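Rhodopsin (Todarodes pacificus, PDB 2Z73) detects light as a retinal-bound photoreceptor of squid vision, converting 11-cis to all-trans isomerization into G-protein signalling that activates phospholipase C. Local coordinates at residues A77-T82 with G119-M124; A260-V265 with S316-K321; V267-L272 with I309-I314. One frame throughout, in Å; residues are numbered along the deposited sequence.

Contact 1. Residues A77-T82 with G119-M124; sequences AFSDFT and GFMSIM. With RET (retinal), chain D; PLM (palmitic acid), chain E.
Ser79, Asp80 and Ser122 form a small polar cluster where transmembrane helices 2 and 3 of the seven-helix rhodopsin bundle run past each other; the axes of 77-82 and 119-124 lie 9.0 Å apart at closest approach, at 155°. The aspartate stands in the place of the acidic residue of helix 2 familiar from rhodopsin-family receptors.

Two hydrogen bonds make the polar part of the contact, and Ser122 is in both. Its OG donates to Asp80 OD2 over a short 2.6 Å, meeting the syn side of the carboxylate but 24° out of its plane. The same oxygen accepts from Ser79 OG at 3.0 Å, a relay from Ser79 through Ser122 to the carboxylate if the Ser122 proton goes to Asp80. Ser79 can take part because its OG lies anti to the backbone N (chi1 -179°), on a CA-CB bond that points at the helix opposite. Phe118 O is a second acceptor within reach of the Ser122 hydroxyl and competes with Asp80 OD2 for its one proton. All three side chains are buried, and the two serines would probably help to stabilise a negative charge on the aspartate.

The apolar part is supplied by Met121. Bent at chi3, its chain swings CE against the flank of Ser79, beside the serine pair, while the same side chain touches Trp160 and Ser163 of helix 149-167.

On the far side of helix 3, Phe120 lines the retinal pocket, its CE2 3.5 Å from RET C7. Phe78 faces the lipid side, where its CE1 sits 3.6 Å from CB of the palmitic acid of chain E.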
loop_
_atom_site.group_PDB
_atom_site.type_symbol
_atom_site.label_atom_id
_atom_site.label_comp_id
_atom_site.label_asym_id
_atom_site.label_seq_id
_atom_site.Cartn_x
_atom_site.Cartn_y
_atom_site.Cartn_z
ATOM N N ALA A 77 -5.073 -4.424 3.427
ATOM C CA ALA A 77 -6.130 -3.578 3.954
ATOM C C ALA A 77 -5.945 -3.307 5.444
ATOM O O ALA A 77 -6.254 -2.213 5.913
ATOM C CB ALA A 77 -7.482 -4.211 3.702
ATOM N N PHE A 78 -5.457 -4.295 6.190
ATOM C CA PHE A 78 -5.244 -4.107 7.627
ATOM C C PHE A 78 -4.141 -3.064 7.769
ATOM O O PHE A 78 -4.210 -2.163 8.610
ATOM C CB PHE A 78 -4.786 -5.411 8.291
ATOM C CG PHE A 78 -4.546 -5.283 9.770
ATOM C CD1 PHE A 78 -5.496 -5.712 10.683
ATOM C CD2 PHE A 78 -3.385 -4.684 10.251
ATOM C CE1 PHE A 78 -5.302 -5.544 12.048
ATOM C CE2 PHE A 78 -3.184 -4.512 11.621
ATOM C CZ PHE A 78 -4.141 -4.940 12.517
ATOM N N SER A 79 -3.125 -3.212 6.929
ATOM C CA SER A 79 -2.000 -2.315 6.900
ATOM C C SER A 79 -2.473 -0.893 6.643
ATOM O O SER A 79 -2.180 0.027 7.407
ATOM C CB SER A 79 -1.038 -2.741 5.789
ATOM O OG SER A 79 0.106 -1.915 5.732
ATOM N N ASP A 80 -3.215 -0.710 5.562
ATOM C CA ASP A 80 -3.717 0.608 5.198
ATOM C C ASP A 80 -4.725 1.128 6.209
ATOM O O ASP A 80 -4.824 2.344 6.450
ATOM C CB ASP A 80 -4.313 0.556 3.799
ATOM C CG ASP A 80 -3.273 0.242 2.750
ATOM O OD1 ASP A 80 -3.648 -0.097 1.603
ATOM O OD2 ASP A 80 -2.078 0.338 3.076
ATOM N N PHE A 81 -5.473 0.217 6.816
ATOM C CA PHE A 81 -6.439 0.624 7.817
ATOM C C PHE A 81 -5.714 1.310 8.981
ATOM O O PHE A 81 -6.019 2.448 9.324
ATOM C CB PHE A 81 -7.202 -0.582 8.372
ATOM C CG PHE A 81 -8.167 -0.215 9.465
ATOM C CD1 PHE A 81 -9.427 0.274 9.158
ATOM C CD2 PHE A 81 -7.786 -0.286 10.802
ATOM C CE1 PHE A 81 -10.285 0.688 10.160
ATOM C CE2 PHE A 81 -8.641 0.125 11.816
ATOM C CZ PHE A 81 -9.891 0.614 11.496
ATOM N N THR A 82 -4.756 0.591 9.567
ATOM C CA THR A 82 -3.981 1.072 10.703
ATOM C C THR A 82 -3.217 2.354 10.386
ATOM O O THR A 82 -3.065 3.218 11.242
ATOM C CB THR A 82 -2.951 0.009 11.192
ATOM O OG1 THR A 82 -3.549 -1.289 11.183
ATOM C CG2 THR A 82 -2.486 0.322 12.613
ATOM N N GLY A 119 3.953 1.210 6.046
ATOM C CA GLY A 119 4.268 1.730 4.732
ATOM C C GLY A 119 5.149 0.664 4.104
ATOM O O GLY A 119 5.016 0.339 2.924
ATOM N N PHE A 120 6.046 0.099 4.911
ATOM C CA PHE A 120 6.930 -0.953 4.419
ATOM C C PHE A 120 6.110 -2.211 4.166
ATOM O O PHE A 120 6.421 -2.999 3.281
ATOM C CB PHE A 120 8.035 -1.273 5.444
ATOM C CG PHE A 120 9.053 -0.178 5.626
ATOM C CD1 PHE A 120 9.610 0.053 6.878
ATOM C CD2 PHE A 120 9.464 0.607 4.551
ATOM C CE1 PHE A 120 10.571 1.058 7.074
ATOM C CE2 PHE A 120 10.422 1.615 4.724
ATOM C CZ PHE A 120 10.980 1.841 5.999
ATOM N N MET A 121 5.053 -2.385 4.954
ATOM C CA MET A 121 4.191 -3.557 4.841
ATOM C C MET A 121 3.303 -3.529 3.612
ATOM O O MET A 121 3.084 -4.563 2.990
ATOM C CB MET A 121 3.325 -3.715 6.086
ATOM C CG MET A 121 2.722 -5.105 6.223
ATOM S SD MET A 121 2.139 -5.485 7.909
ATOM C CE MET A 121 0.401 -5.347 7.704
ATOM N N SER A 122 2.794 -2.361 3.245
ATOM C CA SER A 122 1.946 -2.305 2.073
ATOM C C SER A 122 2.658 -2.693 0.768
ATOM O O SER A 122 2.079 -3.393 -0.066
ATOM C CB SER A 122 1.289 -0.931 1.963
ATOM O OG SER A 122 0.251 -0.823 2.920
ATOM N N ILE A 123 3.906 -2.267 0.586
ATOM C CA ILE A 123 4.645 -2.632 -0.627
ATOM C C ILE A 123 5.116 -4.076 -0.580
ATOM O O ILE A 123 5.062 -4.783 -1.586
ATOM C CB ILE A 123 5.896 -1.770 -0.854
ATOM C CG1 ILE A 123 6.174 -0.916 0.382
ATOM C CG2 ILE A 123 5.736 -0.953 -2.126
ATOM C CD1 ILE A 123 7.512 -0.226 0.357
ATOM N N MET A 124 5.587 -4.523 0.579
ATOM C CA MET A 124 6.057 -5.901 0.680
ATOM C C MET A 124 4.882 -6.866 0.496
ATOM O O MET A 124 5.045 -7.966 -0.049
ATOM C CB MET A 124 6.741 -6.151 2.022
ATOM C CG MET A 124 7.503 -7.454 2.062
ATOM S SD MET A 124 8.555 -7.688 0.602
ATOM C CE MET A 124 10.024 -6.817 1.068
HETATM C C1 RET D . 10.740 5.737 2.361
HETATM C C2 RET D . 10.617 5.599 0.817
HETATM C C3 RET D . 9.210 5.382 0.286
HETATM C C4 RET D . 8.476 4.234 1.000
HETATM C C5 RET D . 8.587 4.313 2.523
HETATM C C6 RET D . 9.597 4.988 3.161
HETATM C C7 RET D . 9.690 5.073 4.678
HETATM C C8 RET D . 8.829 5.828 5.490
HETATM C C9 RET D . 8.723 5.970 6.949
HETATM C C10 RET D . 7.730 6.787 7.324
HETATM C C11 RET D . 7.238 7.153 8.635
HETATM C C12 RET D . 6.210 8.002 8.940
HETATM C C13 RET D . 5.324 8.936 8.144
HETATM C C14 RET D . 4.300 9.598 8.762
HETATM C C15 RET D . 3.408 10.533 8.066
HETATM C C16 RET D . 12.116 5.236 2.799
HETATM C C17 RET D . 10.741 7.275 2.645
HETATM C C18 RET D . 7.447 3.562 3.160
HETATM C C19 RET D . 9.651 5.205 7.871
HETATM C C20 RET D . 5.645 9.089 6.641
HETATM C C1 PLM E . -14.185 -12.329 12.214
HETATM O O2 PLM E . -15.277 -12.141 12.738
HETATM C C2 PLM E . -13.725 -11.386 11.100
HETATM C C3 PLM E . -12.435 -10.621 11.430
HETATM C C4 PLM E . -12.666 -9.117 11.345
HETATM C C5 PLM E . -11.371 -8.356 11.385
HETATM C C6 PLM E . -11.652 -6.875 11.306
HETATM C C7 PLM E . -10.488 -6.087 11.865
HETATM C C8 PLM E . -10.736 -4.571 11.814
HETATM C C9 PLM E . -9.437 -3.772 11.944
HETATM C CA PLM E . -9.135 -3.381 13.372
HETATM C CB PLM E . -7.643 -3.200 13.567
HETATM C CC PLM E . -7.339 -2.429 14.837
HETATM C CD PLM E . -5.845 -2.262 15.021
HETATM C CE PLM E . -5.515 -0.836 15.391
HETATM C CF PLM E . -4.865 -0.723 16.760
HETATM C CG PLM E . -4.542 0.726 17.106
#

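Contact 2. Residues A260-V265 with S316-K321; sequences AKISIV and SVSHPK. With PLM (palmitic acid), chain F; BOG (octyl beta-D-glucopyranoside), chain C.
The turn in which transmembrane helix 7 gives way to cytoplasmic helix 8 packs against the inner end of helix 6, and Ile262 is the residue that reaches it, touching Ser318 and His319. With CG1 anti to its carbonyl carbon (chi1 -58°) and the chain extended at chi2 (174°), the isoleucine sends CD1 straight across to the turn. There the methyl lies 3.8 Å from Ser318 O and 3.9 Å from His319 CD2, while CG1 rests 3.8 Å from Ser318 OG. Isoleucine and histidine side chains cross at about a right angle. No hydrogen bond joins the two segments, so the contact is one branched aliphatic side chain set against the polar surface of a turn.

The polar atoms that Ile262 covers have partners of their own. Ser318 OG bonds back to Ile314 O, and Ser318 O is held by Arg258 NE, one turn before Ile262 on helix 6. His319 is the N-cap of helix 320-329: its ND1 meets Phe322 N, which fixes how the ring is turned and presents CD2 to the isoleucine.

Detergent fills in alongside. The end carbon C8' of the octyl glucoside lies 4.1 Å from Ile262 CB and 3.5 Å from Ser263 OG, and the sugar's O3 takes a weak hydrogen bond from Lys321 NZ. Helix 6 next to the helix 7-helix 8 turn is the cytoplasmic-end arrangement of rhodopsin-family G-protein-coupled receptors.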
loop_
_atom_site.group_PDB
_atom_site.type_symbol
_atom_site.label_atom_id
_atom_site.label_comp_id
_atom_site.label_asym_id
_atom_site.label_seq_id
_atom_site.Cartn_x
_atom_site.Cartn_y
_atom_site.Cartn_z
ATOM N N ALA A 260 -3.992 -9.237 -12.033
ATOM C CA ALA A 260 -2.586 -8.881 -12.134
ATOM C C ALA A 260 -2.514 -7.410 -12.485
ATOM O O ALA A 260 -1.709 -6.656 -11.925
ATOM C CB ALA A 260 -1.914 -9.708 -13.205
ATOM N N LYS A 261 -3.358 -7.002 -13.424
ATOM C CA LYS A 261 -3.413 -5.609 -13.828
ATOM C C LYS A 261 -3.695 -4.772 -12.581
ATOM O O LYS A 261 -2.939 -3.862 -12.255
ATOM C CB LYS A 261 -4.512 -5.405 -14.866
ATOM C CG LYS A 261 -4.106 -5.766 -16.282
ATOM C CD LYS A 261 -5.311 -5.724 -17.215
ATOM C CE LYS A 261 -4.897 -5.764 -18.679
ATOM N NZ LYS A 261 -4.040 -6.942 -18.990
ATOM N N ILE A 262 -4.773 -5.099 -11.874
ATOM C CA ILE A 262 -5.127 -4.385 -10.648
ATOM C C ILE A 262 -3.902 -4.198 -9.756
ATOM O O ILE A 262 -3.593 -3.075 -9.334
ATOM C CB ILE A 262 -6.191 -5.150 -9.832
ATOM C CG1 ILE A 262 -7.447 -5.362 -10.676
ATOM C CG2 ILE A 262 -6.552 -4.367 -8.578
ATOM C CD1 ILE A 262 -8.490 -6.217 -10.002
ATOM N N SER A 263 -3.217 -5.303 -9.466
ATOM C CA SER A 263 -2.028 -5.293 -8.620
ATOM C C SER A 263 -1.060 -4.197 -9.015
ATOM O O SER A 263 -0.495 -3.513 -8.158
ATOM C CB SER A 263 -1.294 -6.623 -8.728
ATOM O OG SER A 263 -2.140 -7.698 -8.397
ATOM N N ILE A 264 -0.858 -4.052 -10.321
ATOM C CA ILE A 264 0.049 -3.053 -10.852
ATOM C C ILE A 264 -0.454 -1.652 -10.596
ATOM O O ILE A 264 0.333 -0.760 -10.264
ATOM C CB ILE A 264 0.280 -3.277 -12.369
ATOM C CG1 ILE A 264 1.473 -4.213 -12.562
ATOM C CG2 ILE A 264 0.506 -1.943 -13.091
ATOM C CD1 ILE A 264 1.733 -4.597 -14.012
ATOM N N VAL A 265 -1.754 -1.432 -10.732
ATOM C CA VAL A 265 -2.263 -0.085 -10.490
ATOM C C VAL A 265 -2.071 0.345 -9.033
ATOM O O VAL A 265 -1.707 1.486 -8.767
ATOM C CB VAL A 265 -3.761 0.043 -10.850
ATOM C CG1 VAL A 265 -4.235 1.468 -10.596
ATOM C CG2 VAL A 265 -3.975 -0.324 -12.295
ATOM N N SER A 316 -12.987 -1.158 -5.942
ATOM C CA SER A 316 -14.409 -0.927 -6.197
ATOM C C SER A 316 -14.783 -0.588 -7.634
ATOM O O SER A 316 -15.949 -0.723 -8.016
ATOM C CB SER A 316 -14.944 0.160 -5.264
ATOM O OG SER A 316 -14.489 1.438 -5.645
ATOM N N VAL A 317 -13.813 -0.157 -8.436
ATOM C CA VAL A 317 -14.098 0.191 -9.833
ATOM C C VAL A 317 -13.529 -0.797 -10.838
ATOM O O VAL A 317 -13.787 -0.665 -12.029
ATOM C CB VAL A 317 -13.537 1.583 -10.205
ATOM C CG1 VAL A 317 -14.150 2.642 -9.331
ATOM C CG2 VAL A 317 -12.027 1.593 -10.069
ATOM N N SER A 318 -12.759 -1.779 -10.370
ATOM C CA SER A 318 -12.146 -2.740 -11.290
ATOM C C SER A 318 -12.150 -4.184 -10.829
ATOM O O SER A 318 -11.765 -5.071 -11.583
ATOM C CB SER A 318 -10.701 -2.348 -11.557
ATOM O OG SER A 318 -9.942 -2.490 -10.372
ATOM N N HIS A 319 -12.564 -4.434 -9.597
ATOM C CA HIS A 319 -12.573 -5.805 -9.106
ATOM C C HIS A 319 -13.988 -6.387 -9.146
ATOM O O HIS A 319 -14.820 -6.063 -8.302
ATOM C CB HIS A 319 -12.023 -5.843 -7.684
ATOM C CG HIS A 319 -11.589 -7.201 -7.253
ATOM N ND1 HIS A 319 -12.458 -8.268 -7.180
ATOM C CD2 HIS A 319 -10.374 -7.677 -6.899
ATOM C CE1 HIS A 319 -11.797 -9.348 -6.801
ATOM N NE2 HIS A 319 -10.531 -9.016 -6.624
ATOM N N PRO A 320 -14.265 -7.271 -10.125
ATOM C CA PRO A 320 -15.573 -7.912 -10.308
ATOM C C PRO A 320 -16.173 -8.617 -9.089
ATOM O O PRO A 320 -17.217 -8.197 -8.590
ATOM C CB PRO A 320 -15.331 -8.866 -11.477
ATOM C CG PRO A 320 -13.895 -9.222 -11.329
ATOM C CD PRO A 320 -13.263 -7.883 -11.013
ATOM N N LYS A 321 -15.535 -9.678 -8.605
ATOM C CA LYS A 321 -16.079 -10.373 -7.445
ATOM C C LYS A 321 -16.310 -9.415 -6.291
ATOM O O LYS A 321 -17.353 -9.455 -5.645
ATOM C CB LYS A 321 -15.152 -11.508 -6.992
ATOM C CG LYS A 321 -15.334 -12.800 -7.778
ATOM C CD LYS A 321 -14.393 -13.890 -7.290
ATOM C CE LYS A 321 -14.584 -15.171 -8.084
ATOM N NZ LYS A 321 -13.655 -16.250 -7.648
HETATM C C1 PLM F . -16.917 3.682 -7.331
HETATM O O2 PLM F . -16.335 2.631 -7.107
HETATM C C2 PLM F . -16.567 4.928 -6.509
HETATM C C3 PLM F . -16.719 4.741 -4.995
HETATM C C4 PLM F . -16.741 6.090 -4.293
HETATM C C5 PLM F . -15.516 6.291 -3.456
HETATM C C6 PLM F . -15.575 7.637 -2.783
HETATM C C7 PLM F . -14.492 8.543 -3.330
HETATM C C8 PLM F . -14.507 9.928 -2.675
HETATM C C9 PLM F . -13.117 10.545 -2.655
HETATM C CA PLM F . -13.117 11.948 -3.205
HETATM C CB PLM F . -11.723 12.344 -3.637
HETATM C CC PLM F . -11.564 13.848 -3.692
HETATM C CD PLM F . -10.162 14.223 -4.124
HETATM C CE PLM F . -10.208 15.090 -5.358
HETATM C CF PLM F . -9.596 14.396 -6.565
HETATM C CG PLM F . -9.646 15.276 -7.815
HETATM C C1 BOG C . -8.492 -16.139 -7.707
HETATM O O1 BOG C . -7.435 -15.287 -7.822
HETATM C C2 BOG C . -9.389 -15.621 -8.802
HETATM O O2 BOG C . -9.805 -14.216 -8.601
HETATM C C3 BOG C . -10.516 -16.545 -8.700
HETATM O O3 BOG C . -11.339 -16.090 -9.712
HETATM C C4 BOG C . -10.018 -18.033 -8.907
HETATM O O4 BOG C . -11.088 -18.921 -8.815
HETATM C C5 BOG C . -9.136 -18.484 -7.822
HETATM O O5 BOG C . -8.052 -17.568 -7.930
HETATM C C6 BOG C . -8.622 -19.970 -8.033
HETATM O O6 BOG C . -7.726 -20.366 -6.862
HETATM C "C1'" BOG C . -7.149 -15.070 -6.469
HETATM C "C2'" BOG C . -5.839 -14.464 -6.561
HETATM C "C3'" BOG C . -6.045 -13.177 -5.840
HETATM C "C4'" BOG C . -5.231 -12.308 -6.615
HETATM C "C5'" BOG C . -5.103 -11.096 -5.771
HETATM C "C6'" BOG C . -4.913 -10.087 -6.765
HETATM C "C7'" BOG C . -4.860 -8.870 -5.934
HETATM C "C8'" BOG C . -5.320 -7.882 -6.857
#

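Contact 3. Residues V267-L272 with I309-I314. With TWT (docosane), chain G.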
loop_
_atom_site.group_PDB
_atom_site.type_symbol
_atom_site.label_atom_id
_atom_site.label_comp_id
_atom_site.label_asym_id
_atom_site.label_seq_id
_atom_site.Cartn_x
_atom_site.Cartn_y
_atom_site.Cartn_z
ATOM N N VAL A 267 0.179 -0.739 -7.061
ATOM C CA VAL A 267 1.618 -0.584 -6.862
ATOM C C VAL A 267 2.001 0.797 -7.409
ATOM O O VAL A 267 2.729 1.555 -6.771
ATOM C CB VAL A 267 2.414 -1.678 -7.598
ATOM C CG1 VAL A 267 3.876 -1.281 -7.729
ATOM C CG2 VAL A 267 2.336 -2.969 -6.830
ATOM N N SER A 268 1.492 1.120 -8.589
ATOM C CA SER A 268 1.790 2.405 -9.209
ATOM C C SER A 268 1.319 3.510 -8.295
ATOM O O SER A 268 1.962 4.550 -8.176
ATOM C CB SER A 268 1.070 2.531 -10.550
ATOM O OG SER A 268 1.136 1.308 -11.270
ATOM N N GLN A 269 0.182 3.274 -7.655
ATOM C CA GLN A 269 -0.407 4.244 -6.742
ATOM C C GLN A 269 0.554 4.503 -5.580
ATOM O O GLN A 269 0.859 5.655 -5.237
ATOM C CB GLN A 269 -1.754 3.711 -6.239
ATOM C CG GLN A 269 -2.387 4.533 -5.146
ATOM C CD GLN A 269 -1.928 4.112 -3.769
ATOM O OE1 GLN A 269 -2.311 3.057 -3.268
ATOM N NE2 GLN A 269 -1.099 4.932 -3.152
ATOM N N PHE A 270 1.052 3.417 -4.998
ATOM C CA PHE A 270 1.978 3.496 -3.882
ATOM C C PHE A 270 3.210 4.306 -4.253
ATOM O O PHE A 270 3.555 5.274 -3.573
ATOM C CB PHE A 270 2.384 2.086 -3.452
ATOM C CG PHE A 270 3.242 2.054 -2.229
ATOM C CD1 PHE A 270 4.615 2.293 -2.313
ATOM C CD2 PHE A 270 2.674 1.851 -0.977
ATOM C CE1 PHE A 270 5.408 2.333 -1.164
ATOM C CE2 PHE A 270 3.453 1.889 0.173
ATOM C CZ PHE A 270 4.824 2.132 0.081
ATOM N N LEU A 271 3.876 3.895 -5.329
ATOM C CA LEU A 271 5.078 4.580 -5.802
ATOM C C LEU A 271 4.835 6.066 -6.070
ATOM O O LEU A 271 5.556 6.926 -5.552
ATOM C CB LEU A 271 5.598 3.905 -7.072
ATOM C CG LEU A 271 5.942 2.432 -6.852
ATOM C CD1 LEU A 271 6.349 1.791 -8.160
ATOM C CD2 LEU A 271 7.051 2.319 -5.813
ATOM N N LEU A 272 3.823 6.370 -6.876
ATOM C CA LEU A 272 3.496 7.757 -7.188
ATOM C C LEU A 272 3.208 8.545 -5.926
ATOM O O LEU A 272 3.452 9.746 -5.871
ATOM C CB LEU A 272 2.265 7.834 -8.100
ATOM C CG LEU A 272 2.452 7.424 -9.554
ATOM C CD1 LEU A 272 1.097 7.362 -10.229
ATOM C CD2 LEU A 272 3.367 8.418 -10.254
ATOM N N ILE A 309 -5.320 5.108 1.398
ATOM C CA ILE A 309 -6.768 5.165 1.233
ATOM C C ILE A 309 -7.181 4.933 -0.213
ATOM O O ILE A 309 -8.328 5.206 -0.577
ATOM C CB ILE A 309 -7.334 6.541 1.589
ATOM C CG1 ILE A 309 -7.003 7.515 0.452
ATOM C CG2 ILE A 309 -6.783 7.003 2.939
ATOM C CD1 ILE A 309 -7.817 8.771 0.433
ATOM N N HIS A 310 -6.275 4.428 -1.039
ATOM C CA HIS A 310 -6.611 4.261 -2.439
ATOM C C HIS A 310 -7.017 2.889 -2.938
ATOM O O HIS A 310 -7.948 2.783 -3.719
ATOM C CB HIS A 310 -5.475 4.812 -3.297
ATOM C CG HIS A 310 -5.350 6.302 -3.234
ATOM N ND1 HIS A 310 -4.135 6.945 -3.118
ATOM C CD2 HIS A 310 -6.289 7.277 -3.264
ATOM C CE1 HIS A 310 -4.332 8.250 -3.077
ATOM N NE2 HIS A 310 -5.630 8.478 -3.165
ATOM N N ASN A 311 -6.342 1.842 -2.496
ATOM C CA ASN A 311 -6.665 0.507 -2.965
ATOM C C ASN A 311 -8.152 0.177 -2.923
ATOM O O ASN A 311 -8.707 -0.288 -3.909
ATOM C CB ASN A 311 -5.874 -0.541 -2.174
ATOM C CG ASN A 311 -4.380 -0.312 -2.241
ATOM O OD1 ASN A 311 -3.909 0.513 -3.023
ATOM N ND2 ASN A 311 -3.626 -1.037 -1.421
ATOM N N PRO A 312 -8.817 0.400 -1.778
ATOM C CA PRO A 312 -10.246 0.091 -1.723
ATOM C C PRO A 312 -11.040 0.736 -2.868
ATOM O O PRO A 312 -11.867 0.078 -3.515
ATOM C CB PRO A 312 -10.654 0.609 -0.350
ATOM C CG PRO A 312 -9.424 0.331 0.462
ATOM C CD PRO A 312 -8.331 0.837 -0.458
ATOM N N MET A 313 -10.793 2.014 -3.130
ATOM C CA MET A 313 -11.503 2.674 -4.210
ATOM C C MET A 313 -11.091 2.073 -5.562
ATOM O O MET A 313 -11.917 1.920 -6.463
ATOM C CB MET A 313 -11.236 4.179 -4.179
ATOM C CG MET A 313 -11.549 4.808 -2.826
ATOM S SD MET A 313 -11.569 6.615 -2.790
ATOM C CE MET A 313 -9.834 6.994 -2.480
ATOM N N ILE A 314 -9.821 1.713 -5.703
ATOM C CA ILE A 314 -9.351 1.113 -6.945
ATOM C C ILE A 314 -10.105 -0.203 -7.160
ATOM O O ILE A 314 -10.628 -0.464 -8.253
ATOM C CB ILE A 314 -7.820 0.835 -6.896
ATOM C CG1 ILE A 314 -7.054 2.153 -6.743
ATOM C CG2 ILE A 314 -7.360 0.154 -8.168
ATOM C CD1 ILE A 314 -5.552 1.974 -6.545
HETATM C C1 TWT G . -14.512 0.470 -1.251
HETATM C C2 TWT G . -15.112 1.853 -1.355
HETATM C C3 TWT G . -14.607 2.672 -0.182
HETATM C C4 TWT G . -15.164 4.101 -0.183
HETATM C C5 TWT G . -14.554 4.773 1.048
HETATM C C6 TWT G . -15.571 5.572 1.847
HETATM C C7 TWT G . -15.660 4.924 3.242
HETATM C C8 TWT G . -17.124 4.824 3.646
HETATM C C9 TWT G . -17.411 5.501 4.999
HETATM C C10 TWT G . -17.891 6.894 4.629
HETATM C C11 TWT G . -19.392 7.165 4.740
HETATM C C12 TWT G . -19.367 8.676 4.834
HETATM C C13 TWT G . -20.676 9.445 4.962
HETATM C C14 TWT G . -20.117 10.669 5.668
HETATM C C15 TWT G . -21.050 11.606 6.414
HETATM C C16 TWT G . -20.032 12.668 6.825
HETATM C C17 TWT G . -20.524 14.063 6.966
HETATM C C18 TWT G . -19.744 14.528 8.197
HETATM C C19 TWT G . -20.023 15.959 8.622
HETATM C C20 TWT G . -19.140 16.186 9.852
HETATM C C21 TWT G . -19.312 17.594 10.397
HETATM C C22 TWT G . -18.405 17.741 11.615
#
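Transmembrane helices 6 and 7 meet midway along the bundle through Gln269, whose side chain lies against His310, Asn311 and Ile314. Its CG stands anti to the backbone N, out toward helix 7, and a bend at chi2 (-88°) then lays the amide against His310 and Asn311. Most of the touching is with His310: Gln269 CG is 3.6 Å from His310 ND1 and equally near His310 CB. The amide carbon CD comes in at the edge of the imidazole, close to the ring plane, with the two flat groups turned 64° from each other, so they do not stack. One face of that ring carries Ile309 CG1 from its own segment.

Asn311 and Pro312 open the NPxxY motif of helix 7, the signature of rhodopsin-family receptors, and the glutamine touches the motif at its asparagine and again at Ile314. Gln269 OE1 as modelled lies 3.0 Å from Asn311 OD1. The glutamine amide is probably turned over in the model, and with it turned back this approach may be a hydrogen bond. The two amides cross at about a right angle, their planes 47° apart. At the other end of the patch Gln269 CB meets the methyl of Ile314 CD1 at 4.2 Å. An alanine in place of Gln269 would lack the CG and CD that lie against His310 and would be likely to leave Asn311 without its neighbouring amide from helix 6.

Pro312 packs on Asn52 and Val55 of helix 31-61, and its carbonyl O is 3.5 Å from C1 of the bound docosane. On helix 6, the ring of Phe270 stacks with that of Trp274.

How the contacts relate
Contacts 2 and 3 both join helix 246-286 to helix 311-318, one at the cytoplasmic end and one midway, their centres 11 Å apart and Val265 packing on Ile314 between them. Contact 1 joins a different pair, helices 70-87 and 104-138, and all its touching residues are buried. It meets contact 3 directly: Asp80 OD1 lies 3.2 Å from Asn311 ND2, and Phe270 packs on Gly119, Ser122 and Ile123. Contact 2 stays about 8 Å clear of contact 1 at the nearest atoms. Chemistry follows position: hydrogen bonds in the deep core of contact 1, close-set amides and an imidazole in partly buried contact 3, an aliphatic side chain on a polar turn in contact 2, largely buried beside detergent.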